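Local coordinates for xylanase Y (Bacillus halodurans, PDB 1WU4), which hydrolyses xylooligosaccharides of three or more units, releasing xylose from the reducing end with inversion of the anomeric configuration, at residues N327-L332 with M369-G374; F21-A26 with N343-W348. The protein carries 1 engineered substitution. All blocks are in the same frame, centred on the assembly; numbering follows the deposited sequence.

Overall arrangement
The chain begins with short helices, and the turn that joins helix 17-20 to helix 25-40 supplies the first half of contact 2. More than three hundred residues later helix 340-348 returns to that turn, so contact 2 closes a loop that takes in most of the (alpha/alpha)6 barrel. Contact 1 spans a much shorter loop of 36 residues, from the end of helix 320-329 to the end of helix 358-372. The two loops cross, because 343-348 lies between the halves of contact 1 while 21-26 precedes both. The contact centres are about 10 Å apart, and Ala328 and Leu372 both pack on Phe347. Together the contacts tie the last three helices to one another and to the N-terminal region.

Contact 1. Residues N327-L332 with M369-G374; sequences NAMGSL and MLALSG
Leu332 and Leu372 meet obliquely, CG of Leu332 lying 4.1 Å from CD2 of Leu372, while the CB of the neighbouring Ala371 points toward 327-332, between Leu332 CD1 and the end of Met329. CD1 of Leu332 reaches to 3.8 Å from Ala371 CB. Met329 CE lies 3.9 Å from the same Ala371 CB. Met329 arrives there with CG anti to its backbone N (chi1 -176°) and an extended chain beyond, which lays CG, SD and CE all along the alanine methyl. The two branches of Leu372 both lie against Ala328: CD1 packs against Ala328 CB at 4.0 Å, and CD2 sits 3.6 Å from the carbonyl Ala328 O, which accepts a backbone hydrogen bond from Ser331 N. An alanine in place of Leu332 would probably open a gap beside Ala371 CB and leave the CD2 branch of Leu372 with less to hold it. The contact is buried and apolar, joining the C-terminal parts of helices 320-329 and 358-372 in the (alpha/alpha)6 barrel fold of this family 8 glycoside hydrolase, away from the probable catalytic residues; the second helix finishes in a Schellman motif with Gly374 at positive phi. Helix 340-348 packs against both segments, its Phe347 touching Ala328 and Leu372; helix 17-20 covers Leu372 through Leu17 and Phe18, and Phe376 of the C-terminal tail lies against Ala371.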
ATOM      1  N   ASN A 327      -0.406 -10.210  -7.636  1.00  7.91           N
ATOM      2  CA  ASN A 327       0.396 -10.808  -8.698  1.00  7.62           C
ATOM      3  C   ASN A 327      -0.005 -10.215 -10.045  1.00  9.68           C
ATOM      4  O   ASN A 327       0.838 -10.006 -10.918  1.00 10.17           O
ATOM      5  CB  ASN A 327       0.227 -12.329  -8.727  1.00  9.12           C
ATOM      6  CG  ASN A 327       1.018 -13.023  -7.635  1.00  8.95           C
ATOM      7  OD1 ASN A 327       1.900 -12.424  -7.012  1.00 10.24           O
ATOM      8  ND2 ASN A 327       0.720 -14.298  -7.409  1.00 10.53           N
ATOM      9  N   ALA A 328      -1.296  -9.942 -10.213  1.00  8.62           N
ATOM     10  CA  ALA A 328      -1.784  -9.354 -11.455  1.00  8.57           C
ATOM     11  C   ALA A 328      -1.286  -7.914 -11.585  1.00  8.99           C
ATOM     12  O   ALA A 328      -0.851  -7.495 -12.655  1.00  9.48           O
ATOM     13  CB  ALA A 328      -3.309  -9.395 -11.493  1.00  9.60           C
ATOM     14  N   MET A 329      -1.354  -7.156 -10.493  1.00  8.65           N
ATOM     15  CA  MET A 329      -0.889  -5.772 -10.505  1.00  8.97           C
ATOM     16  C   MET A 329       0.605  -5.746 -10.838  1.00  7.83           C
ATOM     17  O   MET A 329       1.100  -4.806 -11.463  1.00  9.31           O
ATOM     18  CB  MET A 329      -1.150  -5.112  -9.144  1.00  9.59           C
ATOM     19  CG  MET A 329      -0.779  -3.636  -9.067  1.00  7.26           C
ATOM     20  SD  MET A 329      -1.675  -2.847  -7.721  1.00  8.67           S
ATOM     21  CE  MET A 329      -0.634  -1.411  -7.418  1.00 10.44           C
ATOM     22  N   GLY A 330       1.311  -6.793 -10.420  1.00  9.25           N
ATOM     23  CA  GLY A 330       2.732  -6.884 -10.697  1.00  9.36           C
ATOM     24  C   GLY A 330       3.038  -6.898 -12.182  1.00  9.76           C
ATOM     25  O   GLY A 330       4.134  -6.523 -12.593  1.00  9.88           O
ATOM     26  N   SER A 331       2.073  -7.328 -12.990  1.00  9.17           N
ATOM     27  CA  SER A 331       2.263  -7.387 -14.437  1.00  8.84           C
ATOM     28  C   SER A 331       2.640  -6.038 -15.050  1.00 10.09           C
ATOM     29  O   SER A 331       3.192  -5.987 -16.147  1.00 10.35           O
ATOM     30  CB  SER A 331       1.004  -7.927 -15.118  1.00  9.19           C
ATOM     31  OG  SER A 331       0.773  -9.278 -14.759  1.00 11.49           O
ATOM     32  N   LEU A 332       2.350  -4.944 -14.352  1.00 10.16           N
ATOM     33  CA  LEU A 332       2.699  -3.623 -14.869  1.00  9.96           C
ATOM     34  C   LEU A 332       4.217  -3.470 -14.977  1.00 10.40           C
ATOM     35  O   LEU A 332       4.710  -2.599 -15.692  1.00 11.94           O
ATOM     36  CB  LEU A 332       2.125  -2.524 -13.967  1.00 11.38           C
ATOM     37  CG  LEU A 332       0.610  -2.318 -14.045  1.00 11.58           C
ATOM     38  CD1 LEU A 332       0.151  -1.450 -12.884  1.00 12.30           C
ATOM     39  CD2 LEU A 332       0.240  -1.676 -15.375  1.00 13.83           C
ATOM     40  N   MET A 369      -7.338  -3.076  -9.472  1.00  8.51           N
ATOM     41  CA  MET A 369      -8.311  -2.693 -10.491  1.00  8.56           C
ATOM     42  C   MET A 369      -7.989  -1.285 -10.984  1.00  9.22           C
ATOM     43  O   MET A 369      -8.077  -0.998 -12.178  1.00 10.25           O
ATOM     44  CB  MET A 369      -9.730  -2.727  -9.920  1.00 11.34           C
ATOM     45  CG  MET A 369     -10.810  -2.900 -10.977  1.00 24.05           C
ATOM     46  SD  MET A 369     -10.676  -4.491 -11.842  1.00 14.00           S
ATOM     47  CE  MET A 369     -11.808  -5.485 -10.908  1.00 26.32           C
ATOM     48  N   LEU A 370      -7.613  -0.403 -10.064  1.00  8.24           N
ATOM     49  CA  LEU A 370      -7.272   0.962 -10.438  1.00  7.72           C
ATOM     50  C   LEU A 370      -5.977   0.992 -11.250  1.00  8.55           C
ATOM     51  O   LEU A 370      -5.921   1.605 -12.313  1.00 10.21           O
ATOM     52  CB  LEU A 370      -7.113   1.840  -9.192  1.00 10.70           C
ATOM     53  CG  LEU A 370      -8.384   2.137  -8.389  1.00 10.44           C
ATOM     54  CD1 LEU A 370      -8.019   2.873  -7.111  1.00 12.55           C
ATOM     55  CD2 LEU A 370      -9.348   2.967  -9.230  1.00 13.24           C
ATOM     56  N   ALA A 371      -4.942   0.319 -10.758  1.00  8.92           N
ATOM     57  CA  ALA A 371      -3.656   0.314 -11.449  1.00  8.03           C
ATOM     58  C   ALA A 371      -3.687  -0.343 -12.827  1.00  9.06           C
ATOM     59  O   ALA A 371      -3.143   0.198 -13.793  1.00 10.14           O
ATOM     60  CB  ALA A 371      -2.596  -0.356 -10.574  1.00 10.25           C
ATOM     61  N   LEU A 372      -4.323  -1.504 -12.927  1.00  8.57           N
ATOM     62  CA  LEU A 372      -4.373  -2.206 -14.204  1.00  8.67           C
ATOM     63  C   LEU A 372      -5.239  -1.526 -15.258  1.00  9.35           C
ATOM     64  O   LEU A 372      -5.120  -1.828 -16.443  1.00 11.60           O
ATOM     65  CB  LEU A 372      -4.832  -3.648 -13.990  1.00  9.93           C
ATOM     66  CG  LEU A 372      -3.808  -4.528 -13.262  1.00  7.96           C
ATOM     67  CD1 LEU A 372      -4.467  -5.816 -12.806  1.00 10.98           C
ATOM     68  CD2 LEU A 372      -2.625  -4.822 -14.181  1.00  8.87           C
ATOM     69  N   SER A 373      -6.106  -0.611 -14.831  1.00  8.81           N
ATOM     70  CA  SER A 373      -6.975   0.105 -15.762  1.00  8.62           C
ATOM     71  C   SER A 373      -6.432   1.499 -16.082  1.00  9.26           C
ATOM     72  O   SER A 373      -7.049   2.252 -16.835  1.00 11.23           O
ATOM     73  CB  SER A 373      -8.390   0.227 -15.186  1.00  9.38           C
ATOM     74  OG  SER A 373      -8.406   1.035 -14.022  1.00 10.46           O
ATOM     75  N   GLY A 374      -5.277   1.836 -15.510  1.00  9.80           N
ATOM     76  CA  GLY A 374      -4.675   3.138 -15.748  1.00 10.28           C
ATOM     77  C   GLY A 374      -5.297   4.251 -14.926  1.00 11.05           C
ATOM     78  O   GLY A 374      -5.242   5.422 -15.310  1.00 11.52           O
TER

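Contact 2. Residues F21-A26 with N343-W348; sequences FGYSEA and NVDLFW
The turn between helix 17-20 and helix 25-40 rests on helix 340-348 chiefly through Tyr23, which lays its ring on the indole of Trp348 and gives its hydroxyl to Asp345. The two aromatic groups form an offset stack, the tyrosine ring and the five-membered ring of Trp348 having centroids 4.2 Å apart and planes inclined by 27°. The two side chains run in opposing directions, with Tyr23 CE1 over one indole face, 3.4 Å from Trp348 CD2. Trp348 holds CG anti to its backbone N (chi1 -174°), which sets the indole over the ring of Tyr23. Beyond the stack, Tyr23 OH donates a short hydrogen bond of 2.6 Å to Asp345 OD1, on the anti side of the carboxylate and 35° out of its plane. The other oxygen, OD2, forms a salt bridge with Lys341, so the acid is gripped at both oxygens and its rotation is probably restricted.

The turn itself is the Schellman end of helix 17-20, with Gly22 as its C-prime residue: Tyr23 N bonds to Phe18 O and Gly22 N to Lys19 O. Two residues on, Ser24 takes the N-cap position of helix 25-40, its OG bonded to Glu27 N, so Tyr23 projects from the short link joining one helix to the next. On the other flank of the contact, Phe21 turns an edge to Val344, its CE2 lying 3.6 Å from Val344 CG2, with Val344 CB in the plane of the ring. Val344 CG1 also approaches Tyr23 CE2, at 4.3 Å. Around Trp348, Arg31 makes a cation-pi interaction and Phe18 an edge-to-face one, and the side chain of Trp348 lies about 8 Å from the nickel ion bound by Glu27 and Glu30.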
ATOM      1  N   PHE A  21      -4.465  -5.940 -23.045  1.00 12.25           N
ATOM      2  CA  PHE A  21      -4.599  -7.391 -23.040  1.00 13.12           C
ATOM      3  C   PHE A  21      -5.921  -7.893 -23.628  1.00 13.58           C
ATOM      4  O   PHE A  21      -6.278  -9.059 -23.456  1.00 18.16           O
ATOM      5  CB  PHE A  21      -4.406  -7.952 -21.623  1.00 14.97           C
ATOM      6  CG  PHE A  21      -2.962  -8.031 -21.187  1.00 13.65           C
ATOM      7  CD1 PHE A  21      -1.925  -7.871 -22.106  1.00 15.13           C
ATOM      8  CD2 PHE A  21      -2.638  -8.297 -19.859  1.00 13.98           C
ATOM      9  CE1 PHE A  21      -0.593  -7.976 -21.709  1.00 15.69           C
ATOM     10  CE2 PHE A  21      -1.309  -8.405 -19.453  1.00 12.90           C
ATOM     11  CZ  PHE A  21      -0.286  -8.244 -20.379  1.00 15.18           C
ATOM     12  N   GLY A  22      -6.656  -7.013 -24.302  1.00 13.83           N
ATOM     13  CA  GLY A  22      -7.889  -7.442 -24.943  1.00 13.24           C
ATOM     14  C   GLY A  22      -9.245  -7.089 -24.363  1.00 16.19           C
ATOM     15  O   GLY A  22     -10.259  -7.276 -25.035  1.00 17.43           O
ATOM     16  N   TYR A  23      -9.289  -6.592 -23.133  1.00 13.21           N
ATOM     17  CA  TYR A  23     -10.562  -6.226 -22.518  1.00 11.98           C
ATOM     18  C   TYR A  23     -11.064  -4.911 -23.111  1.00 12.23           C
ATOM     19  O   TYR A  23     -10.275  -4.015 -23.407  1.00 13.91           O
ATOM     20  CB  TYR A  23     -10.380  -6.118 -21.004  1.00 11.39           C
ATOM     21  CG  TYR A  23     -10.116  -7.463 -20.370  1.00 12.20           C
ATOM     22  CD1 TYR A  23     -11.165  -8.335 -20.082  1.00 13.56           C
ATOM     23  CD2 TYR A  23      -8.813  -7.894 -20.114  1.00 11.63           C
ATOM     24  CE1 TYR A  23     -10.927  -9.603 -19.561  1.00 13.62           C
ATOM     25  CE2 TYR A  23      -8.566  -9.162 -19.592  1.00 12.36           C
ATOM     26  CZ  TYR A  23      -9.627 -10.011 -19.320  1.00 11.74           C
ATOM     27  OH  TYR A  23      -9.398 -11.271 -18.821  1.00 13.81           O
ATOM     28  N   SER A  24     -12.376  -4.796 -23.298  1.00 12.24           N
ATOM     29  CA  SER A  24     -12.938  -3.580 -23.884  1.00 12.37           C
ATOM     30  C   SER A  24     -13.002  -2.429 -22.887  1.00 14.76           C
ATOM     31  O   SER A  24     -13.160  -2.644 -21.684  1.00 12.35           O
ATOM     32  CB  SER A  24     -14.338  -3.849 -24.440  1.00 14.22           C
ATOM     33  OG  SER A  24     -15.290  -3.979 -23.397  1.00 15.69           O
ATOM     34  N   GLU A  25     -12.884  -1.207 -23.395  1.00 16.52           N
ATOM     35  CA  GLU A  25     -12.928  -0.023 -22.547  1.00 15.17           C
ATOM     36  C   GLU A  25     -14.214   0.023 -21.730  1.00 13.39           C
ATOM     37  O   GLU A  25     -14.194   0.351 -20.545  1.00 13.43           O
ATOM     38  CB  GLU A  25     -12.832   1.249 -23.394  1.00 20.99           C
ATOM     39  CG  GLU A  25     -14.002   1.434 -24.354  1.00 27.45           C
ATOM     40  CD  GLU A  25     -14.130   2.859 -24.864  1.00 30.93           C
ATOM     41  OE1 GLU A  25     -14.344   3.771 -24.033  1.00 33.82           O
ATOM     42  OE2 GLU A  25     -14.022   3.066 -26.090  1.00 34.37           O
ATOM     43  N   ALA A  26     -15.332  -0.304 -22.370  1.00 12.01           N
ATOM     44  CA  ALA A  26     -16.627  -0.284 -21.700  1.00 10.23           C
ATOM     45  C   ALA A  26     -16.687  -1.252 -20.522  1.00 11.84           C
ATOM     46  O   ALA A  26     -17.140  -0.887 -19.434  1.00 13.32           O
ATOM     47  CB  ALA A  26     -17.736  -0.607 -22.700  1.00 13.32           C
ATOM     48  N   ASN A 343      -1.979 -13.852 -15.554  1.00  9.94           N
ATOM     49  CA  ASN A 343      -2.275 -13.293 -14.242  1.00 11.16           C
ATOM     50  C   ASN A 343      -3.387 -12.259 -14.299  1.00  9.86           C
ATOM     51  O   ASN A 343      -4.271 -12.245 -13.440  1.00 10.66           O
ATOM     52  CB  ASN A 343      -1.011 -12.695 -13.629  1.00 10.50           C
ATOM     53  CG  ASN A 343      -0.206 -13.721 -12.869  1.00  9.73           C
ATOM     54  OD1 ASN A 343      -0.394 -13.907 -11.667  1.00 11.13           O
ATOM     55  ND2 ASN A 343       0.685 -14.416 -13.572  1.00 10.08           N
ATOM     56  N   VAL A 344      -3.354 -11.394 -15.307  1.00 10.13           N
ATOM     57  CA  VAL A 344      -4.394 -10.385 -15.448  1.00 10.88           C
ATOM     58  C   VAL A 344      -5.731 -11.081 -15.717  1.00 11.94           C
ATOM     59  O   VAL A 344      -6.762 -10.678 -15.175  1.00 10.89           O
ATOM     60  CB  VAL A 344      -4.055  -9.389 -16.586  1.00 10.10           C
ATOM     61  CG1 VAL A 344      -5.247  -8.479 -16.874  1.00 13.34           C
ATOM     62  CG2 VAL A 344      -2.848  -8.548 -16.184  1.00 11.37           C
ATOM     63  N   ASP A 345      -5.718 -12.134 -16.531  1.00 10.81           N
ATOM     64  CA  ASP A 345      -6.951 -12.864 -16.820  1.00 10.70           C
ATOM     65  C   ASP A 345      -7.480 -13.552 -15.565  1.00 10.65           C
ATOM     66  O   ASP A 345      -8.687 -13.562 -15.312  1.00 11.77           O
ATOM     67  CB  ASP A 345      -6.737 -13.923 -17.910  1.00 13.03           C
ATOM     68  CG  ASP A 345      -6.555 -13.322 -19.290  1.00 14.40           C
ATOM     69  OD1 ASP A 345      -7.015 -12.186 -19.525  1.00 13.88           O
ATOM     70  OD2 ASP A 345      -5.962 -14.003 -20.153  1.00 17.51           O
ATOM     71  N   LEU A 346      -6.579 -14.132 -14.777  1.00  9.66           N
ATOM     72  CA  LEU A 346      -6.984 -14.812 -13.553  1.00  9.81           C
ATOM     73  C   LEU A 346      -7.697 -13.823 -12.638  1.00 11.66           C
ATOM     74  O   LEU A 346      -8.754 -14.120 -12.085  1.00 10.45           O
ATOM     75  CB  LEU A 346      -5.764 -15.399 -12.833  1.00 10.60           C
ATOM     76  CG  LEU A 346      -6.044 -16.122 -11.509  1.00 10.94           C
ATOM     77  CD1 LEU A 346      -6.993 -17.290 -11.749  1.00 12.82           C
ATOM     78  CD2 LEU A 346      -4.737 -16.609 -10.899  1.00 11.93           C
ATOM     79  N   PHE A 347      -7.108 -12.641 -12.489  1.00  9.83           N
ATOM     80  CA  PHE A 347      -7.677 -11.596 -11.647  1.00  9.52           C
ATOM     81  C   PHE A 347      -9.052 -11.175 -12.166  1.00 10.06           C
ATOM     82  O   PHE A 347     -10.003 -11.039 -11.390  1.00  9.99           O
ATOM     83  CB  PHE A 347      -6.715 -10.402 -11.604  1.00  9.38           C
ATOM     84  CG  PHE A 347      -7.226  -9.219 -10.824  1.00  9.24           C
ATOM     85  CD1 PHE A 347      -7.788  -9.381  -9.560  1.00 10.44           C
ATOM     86  CD2 PHE A 347      -7.108  -7.934 -11.344  1.00  8.42           C
ATOM     87  CE1 PHE A 347      -8.225  -8.272  -8.824  1.00 10.18           C
ATOM     88  CE2 PHE A 347      -7.538  -6.821 -10.617  1.00  9.59           C
ATOM     89  CZ  PHE A 347      -8.097  -6.994  -9.354  1.00 10.33           C
ATOM     90  N   TRP A 348      -9.172 -10.985 -13.476  1.00 10.34           N
ATOM     91  CA  TRP A 348     -10.452 -10.594 -14.052  1.00 11.11           C
ATOM     92  C   TRP A 348     -11.523 -11.636 -13.731  1.00 12.91           C
ATOM     93  O   TRP A 348     -12.678 -11.296 -13.466  1.00 11.89           O
ATOM     94  CB  TRP A 348     -10.327 -10.429 -15.571  1.00 11.04           C
ATOM     95  CG  TRP A 348     -11.572  -9.890 -16.216  1.00 10.14           C
ATOM     96  CD1 TRP A 348     -12.653 -10.604 -16.650  1.00 13.41           C
ATOM     97  CD2 TRP A 348     -11.871  -8.513 -16.470  1.00 11.12           C
ATOM     98  NE1 TRP A 348     -13.607  -9.754 -17.162  1.00 13.22           N
ATOM     99  CE2 TRP A 348     -13.153  -8.466 -17.063  1.00 11.53           C
ATOM    100  CE3 TRP A 348     -11.180  -7.313 -16.254  1.00 12.09           C
ATOM    101  CZ2 TRP A 348     -13.760  -7.263 -17.444  1.00 12.79           C
ATOM    102  CZ3 TRP A 348     -11.784  -6.116 -16.634  1.00 12.30           C
ATOM    103  CH2 TRP A 348     -13.063  -6.103 -17.223  1.00 12.11           C
TER